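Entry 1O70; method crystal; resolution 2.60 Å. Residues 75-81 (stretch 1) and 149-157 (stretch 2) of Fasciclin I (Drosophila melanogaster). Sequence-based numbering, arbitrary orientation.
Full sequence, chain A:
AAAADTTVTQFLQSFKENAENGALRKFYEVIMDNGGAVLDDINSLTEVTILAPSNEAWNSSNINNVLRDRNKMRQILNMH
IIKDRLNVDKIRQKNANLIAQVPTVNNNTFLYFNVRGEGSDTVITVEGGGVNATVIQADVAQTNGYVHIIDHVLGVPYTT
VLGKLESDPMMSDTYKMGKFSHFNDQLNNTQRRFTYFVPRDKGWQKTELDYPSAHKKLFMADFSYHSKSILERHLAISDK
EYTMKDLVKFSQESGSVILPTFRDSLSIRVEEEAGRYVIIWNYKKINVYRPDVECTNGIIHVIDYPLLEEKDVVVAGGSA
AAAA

Stretch 1 75-81: QILNMHI
Stretch 2, residues 149-157: IIDHVLGVP

The most unusual feature of this contact is a glycine pressed against a thioether: Met79 SD lies 3.4 Å from Gly155 CA, and an ideal CB on Gly155 would point toward the helix and fall 2.7 Å from that sulfur, a clash. Gly155 is also the third residue of a type II beta turn running from Val153 to Val156, with phi/psi of 75/6, and a positive phi by itself favours glycine. Turn geometry and packing thus impose the same rule at one position.

Stretch 1 begins in a helix that starts earlier in the chain and then leaves it. Its phi/psi values run from Gln75 (-68/-38) and Asn78 (-57/-32) through Met79 (-78/-9) and His80 (-91/1) before Ile81 extends at -113/102. Met79 N bonds to Gln75 O at 3.3 Å, and His80 N reaches Leu77 O at 3.0 Å. Stretch 2 leaves a strand at Ile150 (-114/155), passes through Asp151 (-88/4), His152 (-143/154) and Val153 (-91/119), and turns at Leu154 (-63/158) and Gly155. The nearest CA pair is Ile76 CA and Gly155 CA, 5.4 Å apart.

Ile76 and Met79, three residues apart, and His80 just beyond supply stretch 1's share of the contact. Ile76 (chi1 m, chi2 t) leaves its backbone sideways, but its end comes nearer the turn: CD1 makes an apolar contact 3.5 Å from Val156 CG2, and CG2 another 4.0 Å from Val153 CG1. Ile76 CG2 also makes a close van der Waals approach to Leu154 O, at 3.4 Å. Both valines hold chi1 at t. Met79 takes p, t, p, pointing toward the turn and carrying SD to an apolar contact 4.1 Å from Leu154 CB as well as onto the glycine.

His80 makes a hydrogen bond within its own stretch. With chi1 m and chi2 at 85°, its ND1 donates to Ile76 O (2.9 Å, 159°), which would help hold the ring in this orientation. NE2 then sits 2.9 Å from Leu154 N, a close polar approach whose bonding the geometry leaves open. The backbone of Leu154 sets its CB over one ring face, 3.5 Å from His80 NE2; its side chain is m, t. At the ring edge, Ile150 CD1, carried by a p, t rotamer, approaches His80 CD2 at 3.9 Å.

Across the stretches the contact buries 316 Å², both sides summed. Away from it, His152 ND1 donates to Asp151 OD1 at 3.0 Å, a local bond within the approach to the turn.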

# COMPACT_ATOMS: atom_id res chain seq x y z
N GLN A 75 9.05 2.48 -13.59
CA GLN A 75 8.71 2.66 -12.18
C GLN A 75 8.25 1.34 -11.59
O GLN A 75 8.56 1.02 -10.44
CB GLN A 75 7.61 3.69 -12.02
CG GLN A 75 8.02 5.09 -12.37
CD GLN A 75 6.94 6.08 -12.02
OE1 GLN A 75 6.63 6.30 -10.84
NE2 GLN A 75 6.35 6.69 -13.05
N ILE A 76 7.51 0.58 -12.38
CA ILE A 76 7.02 -0.71 -11.95
C ILE A 76 8.21 -1.64 -11.77
O ILE A 76 8.35 -2.29 -10.74
CB ILE A 76 6.03 -1.27 -12.97
CG1 ILE A 76 4.76 -0.41 -12.93
CG2 ILE A 76 5.76 -2.74 -12.69
CD1 ILE A 76 3.66 -0.87 -13.86
N LEU A 77 9.07 -1.69 -12.78
CA LEU A 77 10.26 -2.53 -12.71
C LEU A 77 11.10 -2.16 -11.50
O LEU A 77 11.51 -3.04 -10.74
CB LEU A 77 11.10 -2.38 -13.99
CG LEU A 77 10.61 -3.06 -15.27
CD1 LEU A 77 11.36 -2.50 -16.46
CD2 LEU A 77 10.81 -4.58 -15.18
N ASN A 78 11.35 -0.87 -11.30
CA ASN A 78 12.17 -0.42 -10.18
C ASN A 78 11.71 -0.83 -8.79
O ASN A 78 12.55 -1.03 -7.91
CB ASN A 78 12.33 1.09 -10.21
CG ASN A 78 13.08 1.57 -11.42
OD1 ASN A 78 14.00 0.92 -11.90
ND2 ASN A 78 12.70 2.73 -11.94
N MET A 79 10.41 -0.97 -8.58
CA MET A 79 9.94 -1.35 -7.26
C MET A 79 10.10 -2.84 -6.99
O MET A 79 9.91 -3.30 -5.87
CB MET A 79 8.48 -0.91 -7.03
CG MET A 79 7.47 -1.55 -7.94
SD MET A 79 5.76 -1.08 -7.50
CE MET A 79 5.70 0.64 -8.08
N HIS A 80 10.47 -3.60 -8.03
CA HIS A 80 10.69 -5.04 -7.88
C HIS A 80 12.17 -5.26 -7.56
O HIS A 80 12.60 -6.40 -7.40
CB HIS A 80 10.37 -5.80 -9.16
CG HIS A 80 8.91 -6.01 -9.41
ND1 HIS A 80 8.12 -5.07 -10.03
CD2 HIS A 80 8.11 -7.07 -9.17
CE1 HIS A 80 6.89 -5.54 -10.17
NE2 HIS A 80 6.86 -6.76 -9.65
N ILE A 81 12.93 -4.17 -7.46
CA ILE A 81 14.37 -4.25 -7.19
C ILE A 81 14.79 -3.69 -5.83
O ILE A 81 14.93 -2.47 -5.64
CB ILE A 81 15.19 -3.52 -8.29
CG1 ILE A 81 14.79 -4.03 -9.67
CG2 ILE A 81 16.66 -3.76 -8.08
CD1 ILE A 81 15.35 -3.17 -10.80
N ILE A 149 10.52 -15.52 -6.98
CA ILE A 149 9.44 -15.39 -7.96
C ILE A 149 8.10 -15.15 -7.26
O ILE A 149 7.72 -15.89 -6.35
CB ILE A 149 9.36 -16.65 -8.87
CG1 ILE A 149 10.59 -16.73 -9.77
CG2 ILE A 149 8.16 -16.55 -9.82
CD1 ILE A 149 11.87 -17.04 -9.06
N ILE A 150 7.39 -14.11 -7.69
CA ILE A 150 6.09 -13.79 -7.11
C ILE A 150 5.00 -13.99 -8.15
O ILE A 150 5.25 -13.92 -9.36
CB ILE A 150 6.04 -12.35 -6.56
CG1 ILE A 150 6.32 -11.33 -7.67
CG2 ILE A 150 7.04 -12.20 -5.43
CD1 ILE A 150 6.33 -9.88 -7.18
N ASP A 151 3.78 -14.24 -7.68
CA ASP A 151 2.66 -14.50 -8.57
C ASP A 151 1.88 -13.31 -9.07
O ASP A 151 0.87 -13.47 -9.76
CB ASP A 151 1.70 -15.50 -7.92
CG ASP A 151 1.17 -15.01 -6.59
OD1 ASP A 151 1.44 -13.85 -6.20
OD2 ASP A 151 0.48 -15.81 -5.93
N HIS A 152 2.31 -12.10 -8.72
CA HIS A 152 1.65 -10.90 -9.20
C HIS A 152 2.71 -9.88 -9.46
O HIS A 152 3.78 -9.94 -8.86
CB HIS A 152 0.66 -10.32 -8.19
CG HIS A 152 -0.63 -11.08 -8.11
ND1 HIS A 152 -0.84 -12.09 -7.20
CD2 HIS A 152 -1.76 -10.98 -8.84
CE1 HIS A 152 -2.05 -12.59 -7.37
NE2 HIS A 152 -2.63 -11.93 -8.36
N VAL A 153 2.41 -8.95 -10.35
CA VAL A 153 3.34 -7.90 -10.69
C VAL A 153 3.05 -6.72 -9.77
O VAL A 153 1.95 -6.17 -9.77
CB VAL A 153 3.17 -7.47 -12.15
CG1 VAL A 153 4.24 -6.48 -12.52
CG2 VAL A 153 3.23 -8.70 -13.06
N LEU A 154 4.05 -6.34 -8.97
CA LEU A 154 3.87 -5.23 -8.05
C LEU A 154 3.63 -3.95 -8.85
O LEU A 154 3.98 -3.86 -10.03
CB LEU A 154 5.11 -5.07 -7.16
CG LEU A 154 5.50 -6.27 -6.30
CD1 LEU A 154 6.75 -5.95 -5.49
CD2 LEU A 154 4.35 -6.64 -5.38
N GLY A 155 3.01 -2.96 -8.21
CA GLY A 155 2.74 -1.70 -8.88
C GLY A 155 1.61 -1.70 -9.88
O GLY A 155 1.40 -0.71 -10.57
N VAL A 156 0.89 -2.82 -9.98
CA VAL A 156 -0.25 -2.93 -10.90
C VAL A 156 -1.41 -3.57 -10.12
O VAL A 156 -1.60 -4.78 -10.14
CB VAL A 156 0.10 -3.82 -12.11
CG1 VAL A 156 -1.12 -3.95 -13.02
CG2 VAL A 156 1.27 -3.23 -12.88
N PRO A 157 -2.21 -2.73 -9.43
CA PRO A 157 -3.34 -3.20 -8.63
C PRO A 157 -4.29 -4.12 -9.36
O PRO A 157 -4.62 -3.90 -10.52
CB PRO A 157 -4.02 -1.90 -8.21
CG PRO A 157 -2.91 -0.89 -8.23
CD PRO A 157 -2.18 -1.26 -9.50